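Local coordinates for protein mannitol dehydrogenase (Pseudomonas fluorescens, PDB 1LJ8) that binds NAD and, as a member of the mannitol dehydrogenase family, probably interconverts mannitol and fructose with it, at residues A[242-245]-A[246-250]; A[5-8]-A[9-12]; A[19-22]-A[23-26]. One frame throughout, in Å; residues are numbered along the deposited sequence.

Contact 1: A[242-245]-A[246-250]; sequences LQLH and DEHGI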
ATOM      1  N   LEU A 242      12.637 -19.663   1.731  1.00 19.20           N
ATOM      2  CA  LEU A 242      13.105 -20.981   2.067  1.00 18.57           C
ATOM      3  C   LEU A 242      11.961 -21.908   2.447  1.00 18.56           C
ATOM      4  O   LEU A 242      12.012 -23.113   2.161  1.00 18.38           O
ATOM      5  CB  LEU A 242      14.133 -20.907   3.222  1.00 19.46           C
ATOM      6  CG  LEU A 242      15.441 -20.192   2.843  1.00 21.60           C
ATOM      7  CD1 LEU A 242      16.366 -20.128   4.079  1.00 20.30           C
ATOM      8  CD2 LEU A 242      16.156 -20.937   1.718  1.00 22.45           C
ATOM      9  N   GLN A 243      10.920 -21.351   3.063  1.00 18.43           N
ATOM     10  CA  GLN A 243       9.786 -22.189   3.479  1.00 19.20           C
ATOM     11  C   GLN A 243       9.117 -22.784   2.220  1.00 18.02           C
ATOM     12  O   GLN A 243       8.687 -23.940   2.201  1.00 17.34           O
ATOM     13  CB  GLN A 243       8.775 -21.350   4.268  1.00 19.36           C
ATOM     14  CG  GLN A 243       7.549 -22.144   4.704  1.00 23.01           C
ATOM     15  CD  GLN A 243       6.537 -21.312   5.502  1.00 25.25           C
ATOM     16  OE1 GLN A 243       6.418 -20.067   5.346  1.00 26.19           O
ATOM     17  NE2 GLN A 243       5.788 -21.996   6.361  1.00 27.25           N
ATOM     18  N   LEU A 244       9.055 -21.978   1.163  1.00 16.47           N
ATOM     19  CA  LEU A 244       8.457 -22.444  -0.088  1.00 16.55           C
ATOM     20  C   LEU A 244       9.244 -23.637  -0.643  1.00 17.38           C
ATOM     21  O   LEU A 244       8.668 -24.625  -1.099  1.00 16.19           O
ATOM     22  CB  LEU A 244       8.445 -21.299  -1.109  1.00 15.41           C
ATOM     23  CG  LEU A 244       7.924 -21.681  -2.505  1.00 15.48           C
ATOM     24  CD1 LEU A 244       6.418 -22.205  -2.430  1.00 15.36           C
ATOM     25  CD2 LEU A 244       8.021 -20.432  -3.398  1.00 15.78           C
ATOM     26  N   HIS A 245      10.567 -23.531  -0.633  1.00 18.07           N
ATOM     27  CA  HIS A 245      11.411 -24.624  -1.119  1.00 20.26           C
ATOM     28  C   HIS A 245      11.255 -25.837  -0.179  1.00 22.52           C
ATOM     29  O   HIS A 245      11.056 -26.970  -0.636  1.00 20.76           O
ATOM     30  CB  HIS A 245      12.885 -24.193  -1.119  1.00 23.54           C
ATOM     31  CG  HIS A 245      13.830 -25.324  -1.402  1.00 28.56           C
ATOM     32  ND1 HIS A 245      13.903 -25.934  -2.636  1.00 31.03           N
ATOM     33  CD2 HIS A 245      14.641 -26.039  -0.578  1.00 31.36           C
ATOM     34  CE1 HIS A 245      14.712 -26.981  -2.563  1.00 31.79           C
ATOM     35  NE2 HIS A 245      15.174 -27.065  -1.325  1.00 30.87           N
ATOM     36  N   ASP A 246      11.333 -25.579   1.134  1.00 23.50           N
ATOM     37  CA  ASP A 246      11.234 -26.651   2.131  1.00 26.68           C
ATOM     38  C   ASP A 246       9.938 -27.439   1.964  1.00 26.86           C
ATOM     39  O   ASP A 246       9.946 -28.679   1.914  1.00 28.42           O
ATOM     40  CB  ASP A 246      11.347 -26.088   3.588  1.00 28.62           C
ATOM     41  CG  ASP A 246      12.745 -25.480   3.897  1.00 33.03           C
ATOM     42  OD1 ASP A 246      13.690 -25.828   3.145  1.00 35.24           O
ATOM     43  OD2 ASP A 246      12.915 -24.668   4.875  1.00 31.78           O
ATOM     44  N   GLU A 247       8.821 -26.731   1.807  1.00 25.22           N
ATOM     45  CA  GLU A 247       7.507 -27.382   1.704  1.00 25.64           C
ATOM     46  C   GLU A 247       7.006 -27.808   0.354  1.00 24.20           C
ATOM     47  O   GLU A 247       6.221 -28.748   0.274  1.00 25.12           O
ATOM     48  CB  GLU A 247       6.421 -26.476   2.254  1.00 26.94           C
ATOM     49  CG  GLU A 247       6.782 -25.739   3.458  1.00 32.36           C
ATOM     50  CD  GLU A 247       5.978 -26.210   4.606  1.00 37.52           C
ATOM     51  OE1 GLU A 247       6.477 -27.080   5.372  1.00 38.94           O
ATOM     52  OE2 GLU A 247       4.829 -25.725   4.717  1.00 38.77           O
ATOM     53  N   HIS A 248       7.414 -27.130  -0.715  1.00 20.44           N
ATOM     54  CA  HIS A 248       6.871 -27.461  -2.028  1.00 18.88           C
ATOM     55  C   HIS A 248       7.890 -27.641  -3.131  1.00 17.16           C
ATOM     56  O   HIS A 248       7.519 -27.753  -4.286  1.00 18.02           O
ATOM     57  CB  HIS A 248       5.815 -26.407  -2.436  1.00 19.05           C
ATOM     58  CG  HIS A 248       4.689 -26.298  -1.457  1.00 22.03           C
ATOM     59  ND1 HIS A 248       3.712 -27.270  -1.334  1.00 20.83           N
ATOM     60  CD2 HIS A 248       4.438 -25.386  -0.486  1.00 23.29           C
ATOM     61  CE1 HIS A 248       2.913 -26.962  -0.327  1.00 21.11           C
ATOM     62  NE2 HIS A 248       3.336 -25.827   0.210  1.00 23.58           N
ATOM     63  N   GLY A 249       9.176 -27.659  -2.759  1.00 18.04           N
ATOM     64  CA  GLY A 249      10.248 -27.938  -3.712  1.00 17.45           C
ATOM     65  C   GLY A 249      10.617 -26.903  -4.751  1.00 17.82           C
ATOM     66  O   GLY A 249      11.500 -27.143  -5.579  1.00 18.11           O
ATOM     67  N   ILE A 250       9.955 -25.740  -4.700  1.00 16.56           N
ATOM     68  CA  ILE A 250      10.231 -24.701  -5.691  1.00 15.34           C
ATOM     69  C   ILE A 250      11.358 -23.775  -5.240  1.00 16.20           C
ATOM     70  O   ILE A 250      11.346 -23.273  -4.076  1.00 15.53           O
ATOM     71  CB  ILE A 250       8.986 -23.770  -5.917  1.00 14.61           C
ATOM     72  CG1 ILE A 250       7.739 -24.602  -6.296  1.00 14.54           C
ATOM     73  CG2 ILE A 250       9.343 -22.719  -7.029  1.00 12.31           C
ATOM     74  CD1 ILE A 250       6.412 -23.755  -6.363  1.00 16.35           C
TER

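Contact 2: A[5-8]-A[9-12]; sequences KQNL and TQLA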
ATOM      1  N   LYS A   5      10.041 -21.326 -17.266  1.00 15.98           N
ATOM      2  CA  LYS A   5       9.166 -22.008 -18.220  1.00 18.22           C
ATOM      3  C   LYS A   5       9.629 -23.401 -18.531  1.00 19.47           C
ATOM      4  O   LYS A   5       8.815 -24.308 -18.754  1.00 18.97           O
ATOM      5  CB  LYS A   5       9.042 -21.195 -19.496  1.00 20.59           C
ATOM      6  CG  LYS A   5       8.101 -20.010 -19.300  1.00 24.26           C
ATOM      7  CD  LYS A   5       8.126 -19.098 -20.511  1.00 26.21           C
ATOM      8  CE  LYS A   5       7.404 -19.749 -21.678  1.00 30.36           C
ATOM      9  NZ  LYS A   5       7.477 -18.868 -22.894  1.00 32.86           N
ATOM     10  N   GLN A   6      10.943 -23.582 -18.552  1.00 18.85           N
ATOM     11  CA  GLN A   6      11.505 -24.886 -18.855  1.00 20.19           C
ATOM     12  C   GLN A   6      11.093 -25.934 -17.838  1.00 20.45           C
ATOM     13  O   GLN A   6      10.822 -27.078 -18.211  1.00 20.87           O
ATOM     14  CB  GLN A   6      13.031 -24.803 -18.921  1.00 21.91           C
ATOM     15  CG  GLN A   6      13.679 -25.927 -19.711  1.00 25.81           C
ATOM     16  CD  GLN A   6      13.199 -26.017 -21.182  1.00 26.40           C
ATOM     17  OE1 GLN A   6      12.927 -25.000 -21.852  1.00 27.33           O
ATOM     18  NE2 GLN A   6      13.079 -27.260 -21.681  1.00 29.10           N
ATOM     19  N   ASN A   7      10.990 -25.536 -16.558  1.00 17.95           N
ATOM     20  CA  ASN A   7      10.679 -26.471 -15.494  1.00 18.43           C
ATOM     21  C   ASN A   7       9.254 -26.466 -15.021  1.00 18.26           C
ATOM     22  O   ASN A   7       8.889 -27.217 -14.108  1.00 17.56           O
ATOM     23  CB  ASN A   7      11.562 -26.187 -14.268  1.00 18.55           C
ATOM     24  CG  ASN A   7      13.043 -26.303 -14.571  1.00 21.49           C
ATOM     25  OD1 ASN A   7      13.458 -27.033 -15.520  1.00 21.23           O
ATOM     26  ND2 ASN A   7      13.861 -25.630 -13.767  1.00 15.16           N
ATOM     27  N   LEU A   8       8.441 -25.631 -15.650  1.00 19.48           N
ATOM     28  CA  LEU A   8       7.058 -25.465 -15.212  1.00 20.66           C
ATOM     29  C   LEU A   8       6.282 -26.774 -15.049  1.00 22.13           C
ATOM     30  O   LEU A   8       5.442 -26.889 -14.160  1.00 21.90           O
ATOM     31  CB  LEU A   8       6.356 -24.512 -16.172  1.00 20.43           C
ATOM     32  CG  LEU A   8       4.983 -23.940 -15.776  1.00 21.52           C
ATOM     33  CD1 LEU A   8       5.048 -23.230 -14.389  1.00 20.33           C
ATOM     34  CD2 LEU A   8       4.562 -22.951 -16.884  1.00 22.57           C
ATOM     35  N   THR A   9       6.563 -27.772 -15.888  1.00 23.53           N
ATOM     36  CA  THR A   9       5.823 -29.023 -15.767  1.00 24.64           C
ATOM     37  C   THR A   9       6.519 -30.035 -14.865  1.00 24.78           C
ATOM     38  O   THR A   9       6.062 -31.175 -14.712  1.00 25.73           O
ATOM     39  CB  THR A   9       5.568 -29.669 -17.180  1.00 26.45           C
ATOM     40  OG1 THR A   9       6.803 -30.094 -17.763  1.00 26.79           O
ATOM     41  CG2 THR A   9       4.891 -28.660 -18.095  1.00 28.10           C
ATOM     42  N   GLN A  10       7.615 -29.628 -14.244  1.00 23.55           N
ATOM     43  CA  GLN A  10       8.337 -30.541 -13.374  1.00 24.85           C
ATOM     44  C   GLN A  10       8.343 -30.107 -11.892  1.00 23.79           C
ATOM     45  O   GLN A  10       9.319 -30.352 -11.169  1.00 24.05           O
ATOM     46  CB  GLN A  10       9.771 -30.663 -13.856  1.00 28.38           C
ATOM     47  CG  GLN A  10       9.919 -30.933 -15.342  1.00 34.14           C
ATOM     48  CD  GLN A  10      11.387 -30.926 -15.741  1.00 37.70           C
ATOM     49  OE1 GLN A  10      12.187 -31.693 -15.184  1.00 38.89           O
ATOM     50  NE2 GLN A  10      11.756 -30.058 -16.695  1.00 39.17           N
ATOM     51  N   LEU A  11       7.273 -29.459 -11.439  1.00 19.95           N
ATOM     52  CA  LEU A  11       7.196 -29.023 -10.041  1.00 19.67           C
ATOM     53  C   LEU A  11       6.360 -30.015  -9.256  1.00 19.98           C
ATOM     54  O   LEU A  11       5.747 -30.911  -9.837  1.00 20.86           O
ATOM     55  CB  LEU A  11       6.549 -27.616  -9.948  1.00 18.00           C
ATOM     56  CG  LEU A  11       7.300 -26.583 -10.804  1.00 19.14           C
ATOM     57  CD1 LEU A  11       6.556 -25.221 -10.770  1.00 17.35           C
ATOM     58  CD2 LEU A  11       8.720 -26.415 -10.267  1.00 18.41           C
ATOM     59  N   ALA A  12       6.318 -29.854  -7.938  1.00 19.34           N
ATOM     60  CA  ALA A  12       5.542 -30.751  -7.095  1.00 21.10           C
ATOM     61  C   ALA A  12       4.085 -30.776  -7.565  1.00 22.27           C
ATOM     62  O   ALA A  12       3.541 -29.763  -8.025  1.00 22.34           O
ATOM     63  CB  ALA A  12       5.641 -30.310  -5.638  1.00 19.05           C
TER
HETATM   64  O   HOH W   1       4.621 -28.959 -12.623  1.00 21.74           O

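Contact 3: A[19-22]-A[23-26]; sequences AYTL and ADTR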
ATOM      1  N   ALA A  19      -3.356 -22.235 -16.696  1.00 23.55           N
ATOM      2  CA  ALA A  19      -4.075 -23.162 -17.579  1.00 25.89           C
ATOM      3  C   ALA A  19      -4.128 -22.608 -18.990  1.00 28.15           C
ATOM      4  O   ALA A  19      -4.703 -23.224 -19.882  1.00 32.25           O
ATOM      5  CB  ALA A  19      -5.497 -23.421 -17.058  1.00 26.64           C
ATOM      6  N   TYR A  20      -3.479 -21.481 -19.227  1.00 27.34           N
ATOM      7  CA  TYR A  20      -3.474 -20.890 -20.562  1.00 27.26           C
ATOM      8  C   TYR A  20      -2.066 -20.969 -21.117  1.00 27.52           C
ATOM      9  O   TYR A  20      -1.102 -21.175 -20.365  1.00 27.89           O
ATOM     10  CB  TYR A  20      -3.926 -19.426 -20.489  1.00 24.63           C
ATOM     11  CG  TYR A  20      -3.206 -18.630 -19.398  1.00 21.12           C
ATOM     12  CD1 TYR A  20      -2.096 -17.819 -19.695  1.00 19.36           C
ATOM     13  CD2 TYR A  20      -3.640 -18.704 -18.088  1.00 18.26           C
ATOM     14  CE1 TYR A  20      -1.431 -17.088 -18.678  1.00 20.59           C
ATOM     15  CE2 TYR A  20      -3.001 -17.974 -17.047  1.00 18.58           C
ATOM     16  CZ  TYR A  20      -1.887 -17.166 -17.373  1.00 18.33           C
ATOM     17  OH  TYR A  20      -1.255 -16.449 -16.366  1.00 18.03           O
ATOM     18  N   THR A  21      -1.936 -20.854 -22.433  1.00 27.26           N
ATOM     19  CA  THR A  21      -0.619 -20.884 -23.049  1.00 28.73           C
ATOM     20  C   THR A  21       0.026 -19.517 -22.826  1.00 28.12           C
ATOM     21  O   THR A  21      -0.474 -18.482 -23.313  1.00 27.99           O
ATOM     22  CB  THR A  21      -0.710 -21.170 -24.576  1.00 30.41           C
ATOM     23  OG1 THR A  21      -1.217 -22.498 -24.779  1.00 32.03           O
ATOM     24  CG2 THR A  21       0.645 -21.051 -25.225  1.00 31.29           C
ATOM     25  N   LEU A  22       1.147 -19.505 -22.124  1.00 27.14           N
ATOM     26  CA  LEU A  22       1.818 -18.234 -21.830  1.00 27.85           C
ATOM     27  C   LEU A  22       2.172 -17.431 -23.070  1.00 27.49           C
ATOM     28  O   LEU A  22       2.059 -16.199 -23.104  1.00 26.27           O
ATOM     29  CB  LEU A  22       3.086 -18.494 -20.990  1.00 27.24           C
ATOM     30  CG  LEU A  22       2.752 -19.195 -19.653  1.00 28.83           C
ATOM     31  CD1 LEU A  22       4.003 -19.793 -19.005  1.00 26.20           C
ATOM     32  CD2 LEU A  22       2.073 -18.189 -18.738  1.00 29.00           C
ATOM     33  N   ALA A  23       2.615 -18.130 -24.102  1.00 27.53           N
ATOM     34  CA  ALA A  23       3.007 -17.449 -25.322  1.00 28.29           C
ATOM     35  C   ALA A  23       1.875 -16.776 -26.094  1.00 27.96           C
ATOM     36  O   ALA A  23       2.143 -15.954 -26.978  1.00 29.10           O
ATOM     37  CB  ALA A  23       3.790 -18.435 -26.235  1.00 27.41           C
ATOM     38  N   ASP A  24       0.622 -17.112 -25.778  1.00 27.77           N
ATOM     39  CA  ASP A  24      -0.509 -16.497 -26.458  1.00 26.85           C
ATOM     40  C   ASP A  24      -1.062 -15.282 -25.704  1.00 26.54           C
ATOM     41  O   ASP A  24      -2.086 -14.753 -26.084  1.00 27.54           O
ATOM     42  CB  ASP A  24      -1.679 -17.469 -26.622  1.00 29.16           C
ATOM     43  CG  ASP A  24      -1.389 -18.620 -27.607  1.00 31.32           C
ATOM     44  OD1 ASP A  24      -0.453 -18.534 -28.443  1.00 30.92           O
ATOM     45  OD2 ASP A  24      -2.127 -19.616 -27.524  1.00 33.34           O
ATOM     46  N   THR A  25      -0.449 -14.864 -24.608  1.00 24.70           N
ATOM     47  CA  THR A  25      -1.016 -13.687 -23.914  1.00 22.32           C
ATOM     48  C   THR A  25      -0.443 -12.440 -24.546  1.00 22.66           C
ATOM     49  O   THR A  25       0.622 -12.506 -25.158  1.00 22.47           O
ATOM     50  CB  THR A  25      -0.711 -13.722 -22.411  1.00 21.03           C
ATOM     51  OG1 THR A  25       0.700 -13.825 -22.190  1.00 21.73           O
ATOM     52  CG2 THR A  25      -1.390 -14.930 -21.758  1.00 21.42           C
ATOM     53  N   ARG A  26      -1.172 -11.321 -24.466  1.00 19.91           N
ATOM     54  CA  ARG A  26      -0.731 -10.033 -25.017  1.00 20.72           C
ATOM     55  C   ARG A  26      -1.052  -8.988 -23.945  1.00 19.19           C
ATOM     56  O   ARG A  26      -2.020  -9.143 -23.206  1.00 18.06           O
ATOM     57  CB  ARG A  26      -1.459  -9.690 -26.317  1.00 22.13           C
ATOM     58  CG  ARG A  26      -1.161 -10.738 -27.440  1.00 27.14           C
ATOM     59  CD  ARG A  26       0.293 -10.639 -27.876  1.00 29.63           C
ATOM     60  NE  ARG A  26       0.613 -11.533 -28.992  1.00 33.09           N
ATOM     61  CZ  ARG A  26       1.105 -12.764 -28.852  1.00 35.67           C
ATOM     62  NH1 ARG A  26       1.337 -13.264 -27.641  1.00 33.61           N
ATOM     63  NH2 ARG A  26       1.373 -13.499 -29.932  1.00 37.02           N
TER

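Contact 1: A[242-245]-A[246-250]
The imidazole of His-245 meets the carbonyl oxygen of Ile-250 at its edge, near the ring plane, while on another side of the ring CD2 of His-245 lies 3.8 Å from OD1 of Asp-246, whose carboxylate is turned 64° from the imidazole. CB of His-245 is closer to the same carbonyl, 3.5 Å from Ile-250 O. CG stands anti to the backbone N (chi1 171°), which places the ring with Ile-250 O at its edge. The imidazole of His-248 meets a methyl instead, its CD2 being 4.2 Å from CD1 of Leu-244, and its ND1 is hydrogen-bonded to Glu-14 of the N-terminal arm. These contacts lie where helix 238-248 gives way to a loop, Gly-249 being the first residue to leave helical angles, with positive phi (72°). In the helix the amides of Asp-246, Glu-247 and His-248 bond to the carbonyls four residues earlier; Gly-249 N still reaches His-245 O at 2.9 Å, but this residue turns the chain out of the helix. The turn carries Ile-250 back alongside the last helical turn, where its CB packs 4.1 Å from CG of Leu-244, both side chains buried against Val-96 of strand 96-107. On the flank touching Tyr-86, Gln-243 and Glu-247 lie one turn apart, and it is their aliphatic parts that meet, CG of Gln-243 to CG of Glu-247 at 3.9 Å; their ends remain separate, NE2 of Gln-243 being 4.2 Å from OE2 of Glu-247.

Contact 2: A[5-8]-A[9-12]
A type I beta turn in the N-terminal arm brings Asn-7 against Gln-10, closed by Gln-10 N bonding to Asn-7 O at 2.7 Å. The amide comes in from above the carbonyl plane, 50° out of it. Leu-8 and Thr-9 occupy the corners of the turn. The side chain of Gln-10 folds back over the turn it closes: with CG beside the backbone N (chi1 -49°) and the chain extended beyond, NE2 of Gln-10 arrives 3.5 Å from Gln-6 O in a weak hydrogen bond. NE2 of Gln-10 also passes 3.7 Å from OD1 of Asn-7, the two amide planes nearly perpendicular, while Asn-7 ND2 bonds to the carbonyl of Lys-2. The next amide, Leu-11 N, is linked to Leu-8 O through a water instead: the water donates to Leu-8 O at 2.7 Å and accepts from Leu-11 N at 2.9 Å. On the side facing strand 96-107, Leu-11 reaches back so that its CG lies 3.7 Å from Asn-7 O, and its CD1 approaches CD1 of Leu-8 at 4.4 Å, both leucines resting on Val-98 of that strand. An alanine at Leu-11 is likely to open a gap beside the Asn-7 and Leu-8 carbonyls and leave the Leu-8 side chain without this apolar neighbour. Met-1 packs against both Asn-7 and Leu-11.

Contact 3: A[19-22]-A[23-26]
Two overlapping type I turns form a short 3-10 segment, the first linking Asp-24 N to Thr-21 O at 3.0 Å and the second Thr-25 N to Leu-22 O at 3.2 Å; both amides approach from well above the carbonyl planes. The Leu-22 oxygen is gripped twice by one residue. Besides the amide, the hydroxyl of Thr-25 donates to it, OG1 to Leu-22 O at 2.9 Å, and this donor sits only 15° from the carbonyl plane, so the two bonds take quite different directions. The torsion makes this possible: OG1 lies between the backbone N and the carbonyl carbon (chi1 56°), facing back into the turn. The same setting sends the methyl the other way, where CG2 of Thr-25 lies 3.6 Å from CD1 of Tyr-20 and almost as near to CE1. At the outer side Thr-21 and Asp-24 meet more loosely: OD2 of Asp-24 is 3.6 Å from CB of Thr-21, whereas the Thr-21 hydroxyl stays farther from that oxygen. Beyond the turn, the side chain of Arg-26 curls back so that a single nitrogen serves two carbonyls, NH1 to Ala-23 O at 2.9 Å and NH1 to Thr-25 O at 2.7 Å, both acceptors lying close to the guanidinium plane. Thus the arginine ties the exit of the turn to its middle. The turn leads directly into strand 27-32, the first strand of the Rossmann domain; Arg-26 already pairs through its backbone with Leu-56 in the preceding loop and with Ser-59, the first residue of the adjacent parallel strand 59-64, while Tyr-20 and Thr-25 pack on Met-50 of helix 42-50, whose Asp-47 is hydrogen-bonded to the Tyr-20 hydroxyl.

All three contacts are local and peripheral: a helix end and two short turns, away from the NAD site. Contact 2 is a surface contact, whereas contacts 1 and 3 are partly buried, each with two buried residues. Contacts 1 and 2 rest on the same strand, 96-107, and touch through His-248 O and the methyl of Ala-12; contact 3 meets contact 2 through Leu-22 and Leu-8, but packs on helix 42-50. The centres of contacts 1 and 3 are about 26 Å apart, with contact 2 touching both. Chemistry follows place: helical pairing that runs out at Gly-249 in 242-250, a water-bridged turn in 5-12, and a carbonyl with two donors and an arginine nitrogen with two acceptors in 19-26.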